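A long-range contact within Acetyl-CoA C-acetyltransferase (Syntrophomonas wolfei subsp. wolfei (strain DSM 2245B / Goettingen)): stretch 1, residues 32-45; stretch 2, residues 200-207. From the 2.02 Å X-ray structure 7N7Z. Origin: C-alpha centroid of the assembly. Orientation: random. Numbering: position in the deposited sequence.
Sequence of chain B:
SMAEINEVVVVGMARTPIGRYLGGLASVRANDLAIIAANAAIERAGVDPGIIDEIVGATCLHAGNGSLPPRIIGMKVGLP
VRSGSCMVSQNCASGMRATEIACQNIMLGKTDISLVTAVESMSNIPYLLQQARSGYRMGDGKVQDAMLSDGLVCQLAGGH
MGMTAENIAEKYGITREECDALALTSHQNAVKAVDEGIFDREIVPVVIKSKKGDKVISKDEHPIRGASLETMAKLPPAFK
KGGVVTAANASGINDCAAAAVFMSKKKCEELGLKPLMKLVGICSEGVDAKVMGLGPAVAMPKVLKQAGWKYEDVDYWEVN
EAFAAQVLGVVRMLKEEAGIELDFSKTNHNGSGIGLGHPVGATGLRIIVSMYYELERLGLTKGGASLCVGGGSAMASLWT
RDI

Stretch 1, residues 32-45: DLAIIAANAAIERA
Stretch 2 (200-207) DREIVPVV

An apolar face of a helix packs against an extended segment from far along the same chain, and at one end of the contact an arginine clamps the segment's backbone with two hydrogen bonds. Residues 32-45 are helical throughout, continuing a helix that begins earlier in the chain, with phi near -65° and psi near -40° and regular i to i+4 bonds from I36 N to D32 O (3.3 Å) through R44 N to A40 O (2.9 Å). In the second stretch, R201 and E202 have helical phi/psi (-66/-48 and -75/-26) without the regular bonds. The chain then opens out: I203 -78/144, V204 -116/126, P205 -70/155, and V206 -110/126 and V207 -103/121 in a strand that runs on beyond the stretch.

The two stretches run in roughly opposite senses, so that I36 lies beside V206 (CA to CA 7.3 Å) and A40 beside V204 (CA to CA 6.5 Å). One helical turn, four residues, thus spans two residues of extended chain. Alternation in the extended segment directs the CA-to-CB bonds of V204 and V206 toward the helix and those of I203 and P205 away. On the helix, I36, A40 and R44 point toward the segment at intervals of four, forming a single stripe.

V204 (chi1 55°, p) sits over the small residues of the helix. Its CB is 3.7 Å from A40 CB, methyl against the branch point of the valine, and its CG1 lies 4.1 Å from A37 CA and 3.9 Å from I36 CG2. I36 (chi1 -69°, m; chi2 166°, t) bridges the two valines: its CD1 reaches 4.0 Å from V206 CG1, while its CG2 also lies 3.8 Å from P205 O, a van der Waals contact with the backbone. V206 (chi1 178°, t) extends the apolar patch to L33, whose CA-to-CB bond points sideways but whose end comes nearer (chi1 -75°, m; chi2 163°, t), leaving L33 CD2 3.7 Å from V206 CG2. The side-chain pairs L33-V206, I36-V204, I36-V206 and A40-V204 join hydrocarbon to hydrocarbon and are held by close packing. In all, the two stretches bury 368 Å², both sides summed.

The polar end belongs to R44, whose side chain is nearly fully extended (chi1 -68°, m; chi2 164°, t; chi3 178°, t; chi4 -165°). This carries the guanidinium to the carbonyls where the segment changes from helical to extended conformation. R44 NH1 donates to E202 O (3.1 Å, N-H...O 154°), and R44 NH2 donates to I203 O (3.0 Å, 133°, more bent). Both acceptors lie at the guanidinium edge, near its plane, where the N-H bonds point. R201 O is also close to R44 NH2, at 3.2 Å, but the angle is too poor for a hydrogen bond. Across this contact the cation binds main-chain oxygens, and R44 NH1 has a further hydrogen bond elsewhere in the structure. The side chain of E202 (chi1 64°, p; chi2 -164°, t) points its CA-to-CB bond away, and its OE2 is hydrogen-bonded elsewhere.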

# COMPACT_ATOMS: atom_id res chain seq x y z
N ASP B 32 21.50 -5.75 -11.00
CA ASP B 32 22.77 -5.07 -11.26
C ASP B 32 23.92 -5.73 -10.50
O ASP B 32 25.07 -5.68 -10.97
CB ASP B 32 22.65 -3.59 -10.89
CG ASP B 32 21.46 -2.93 -11.55
OD1 ASP B 32 21.32 -3.05 -12.79
OD2 ASP B 32 20.65 -2.30 -10.84
N LEU B 33 23.65 -6.34 -9.35
CA LEU B 33 24.65 -7.19 -8.72
C LEU B 33 24.92 -8.44 -9.55
O LEU B 33 26.07 -8.85 -9.71
CB LEU B 33 24.21 -7.59 -7.31
CG LEU B 33 24.28 -6.53 -6.21
CD1 LEU B 33 23.43 -6.96 -5.03
CD2 LEU B 33 25.72 -6.29 -5.77
N ALA B 34 23.85 -9.04 -10.09
CA ALA B 34 24.02 -10.22 -10.94
C ALA B 34 24.86 -9.90 -12.16
O ALA B 34 25.69 -10.71 -12.58
CB ALA B 34 22.65 -10.75 -11.35
N ILE B 35 24.66 -8.71 -12.75
CA ILE B 35 25.42 -8.34 -13.94
C ILE B 35 26.90 -8.22 -13.62
O ILE B 35 27.76 -8.65 -14.40
CB ILE B 35 24.86 -7.03 -14.53
CG1 ILE B 35 23.59 -7.32 -15.34
CG2 ILE B 35 25.90 -6.35 -15.41
CD1 ILE B 35 22.70 -6.12 -15.51
N ILE B 36 27.23 -7.63 -12.47
CA ILE B 36 28.63 -7.47 -12.09
C ILE B 36 29.27 -8.84 -11.86
O ILE B 36 30.38 -9.11 -12.35
CB ILE B 36 28.75 -6.57 -10.85
CG1 ILE B 36 28.36 -5.14 -11.20
CG2 ILE B 36 30.17 -6.62 -10.29
CD1 ILE B 36 28.12 -4.25 -10.00
N ALA B 37 28.59 -9.72 -11.12
CA ALA B 37 29.14 -11.05 -10.87
C ALA B 37 29.23 -11.86 -12.16
O ALA B 37 30.21 -12.58 -12.37
CB ALA B 37 28.28 -11.78 -9.84
N ALA B 38 28.22 -11.75 -13.02
CA ALA B 38 28.23 -12.51 -14.27
C ALA B 38 29.36 -12.05 -15.18
O ALA B 38 30.07 -12.88 -15.76
CB ALA B 38 26.88 -12.37 -14.98
N ASN B 39 29.54 -10.74 -15.33
CA ASN B 39 30.62 -10.23 -16.16
C ASN B 39 31.98 -10.69 -15.64
O ASN B 39 32.87 -11.05 -16.42
CB ASN B 39 30.56 -8.71 -16.23
CG ASN B 39 29.56 -8.21 -17.26
OD1 ASN B 39 29.38 -8.82 -18.31
ND2 ASN B 39 28.90 -7.10 -16.95
N ALA B 40 32.15 -10.68 -14.31
CA ALA B 40 33.40 -11.14 -13.73
C ALA B 40 33.67 -12.59 -14.09
O ALA B 40 34.77 -12.94 -14.54
CB ALA B 40 33.37 -10.95 -12.21
N ALA B 41 32.68 -13.46 -13.89
CA ALA B 41 32.87 -14.87 -14.22
C ALA B 41 33.16 -15.06 -15.70
O ALA B 41 34.01 -15.87 -16.07
CB ALA B 41 31.63 -15.67 -13.80
N ILE B 42 32.46 -14.32 -16.56
CA ILE B 42 32.65 -14.48 -18.00
C ILE B 42 34.05 -14.04 -18.41
O ILE B 42 34.74 -14.74 -19.17
CB ILE B 42 31.57 -13.70 -18.78
CG1 ILE B 42 30.21 -14.38 -18.60
CG2 ILE B 42 31.94 -13.61 -20.25
CD1 ILE B 42 29.04 -13.58 -19.15
N GLU B 43 34.49 -12.88 -17.92
CA GLU B 43 35.83 -12.42 -18.25
C GLU B 43 36.89 -13.39 -17.73
O GLU B 43 37.84 -13.73 -18.45
CB GLU B 43 36.07 -11.03 -17.66
CG GLU B 43 37.44 -10.48 -18.00
CD GLU B 43 38.51 -10.94 -17.02
OE1 GLU B 43 39.49 -11.57 -17.44
OE2 GLU B 43 38.37 -10.64 -15.82
N ARG B 44 36.75 -13.82 -16.48
CA ARG B 44 37.74 -14.72 -15.90
C ARG B 44 37.83 -16.02 -16.69
O ARG B 44 38.93 -16.57 -16.87
CB ARG B 44 37.40 -15.01 -14.44
CG ARG B 44 37.56 -13.80 -13.53
CD ARG B 44 36.86 -14.00 -12.20
NE ARG B 44 37.07 -12.86 -11.31
CZ ARG B 44 36.83 -12.87 -10.01
NH1 ARG B 44 36.36 -13.95 -9.40
NH2 ARG B 44 37.06 -11.77 -9.30
N ALA B 45 36.70 -16.52 -17.17
CA ALA B 45 36.72 -17.72 -18.00
C ALA B 45 37.41 -17.46 -19.34
O ALA B 45 37.96 -18.39 -19.93
CB ALA B 45 35.29 -18.21 -18.24
N ASP B 200 39.83 -11.93 -1.63
CA ASP B 200 40.08 -10.93 -2.67
C ASP B 200 40.03 -11.55 -4.06
O ASP B 200 39.57 -10.91 -5.01
CB ASP B 200 41.42 -10.25 -2.43
CG ASP B 200 41.37 -9.24 -1.30
OD1 ASP B 200 40.26 -9.02 -0.74
OD2 ASP B 200 42.42 -8.66 -0.96
N ARG B 201 40.51 -12.79 -4.20
CA ARG B 201 40.55 -13.41 -5.52
C ARG B 201 39.15 -13.65 -6.07
O ARG B 201 38.86 -13.32 -7.22
CB ARG B 201 41.33 -14.73 -5.46
CG ARG B 201 42.79 -14.58 -5.08
CD ARG B 201 43.36 -15.89 -4.56
NE ARG B 201 42.70 -16.32 -3.33
CZ ARG B 201 42.45 -17.58 -3.00
NH1 ARG B 201 42.81 -18.58 -3.79
NH2 ARG B 201 41.83 -17.84 -1.86
N GLU B 202 38.27 -14.23 -5.25
CA GLU B 202 36.93 -14.58 -5.73
C GLU B 202 36.03 -13.36 -5.87
O GLU B 202 35.09 -13.39 -6.67
CB GLU B 202 36.29 -15.59 -4.78
CG GLU B 202 36.05 -15.07 -3.37
CD GLU B 202 35.79 -16.19 -2.37
OE1 GLU B 202 36.73 -16.96 -2.09
OE2 GLU B 202 34.64 -16.30 -1.88
N ILE B 203 36.29 -12.30 -5.12
CA ILE B 203 35.39 -11.16 -5.09
C ILE B 203 35.60 -10.30 -6.33
O ILE B 203 36.72 -10.16 -6.83
CB ILE B 203 35.61 -10.33 -3.80
CG1 ILE B 203 34.77 -10.92 -2.66
CG2 ILE B 203 35.25 -8.86 -4.03
CD1 ILE B 203 35.01 -10.26 -1.31
N VAL B 204 34.51 -9.74 -6.84
CA VAL B 204 34.54 -8.64 -7.79
C VAL B 204 33.88 -7.45 -7.11
O VAL B 204 32.76 -7.57 -6.62
CB VAL B 204 33.83 -8.97 -9.11
CG1 VAL B 204 32.39 -9.43 -8.87
CG2 VAL B 204 33.86 -7.76 -10.05
N PRO B 205 34.54 -6.29 -7.03
CA PRO B 205 33.97 -5.19 -6.24
C PRO B 205 32.73 -4.60 -6.89
O PRO B 205 32.54 -4.68 -8.11
CB PRO B 205 35.11 -4.16 -6.19
CG PRO B 205 35.95 -4.46 -7.37
CD PRO B 205 35.83 -5.93 -7.64
N VAL B 206 31.88 -4.00 -6.06
CA VAL B 206 30.68 -3.31 -6.49
C VAL B 206 30.90 -1.82 -6.27
O VAL B 206 31.23 -1.39 -5.16
CB VAL B 206 29.44 -3.80 -5.73
CG1 VAL B 206 28.20 -3.02 -6.18
CG2 VAL B 206 29.24 -5.29 -5.95
N VAL B 207 30.70 -1.03 -7.32
CA VAL B 207 30.99 0.40 -7.30
C VAL B 207 29.67 1.16 -7.17
O VAL B 207 28.78 1.03 -8.02
CB VAL B 207 31.75 0.83 -8.56
CG1 VAL B 207 31.87 2.33 -8.62
CG2 VAL B 207 33.13 0.19 -8.59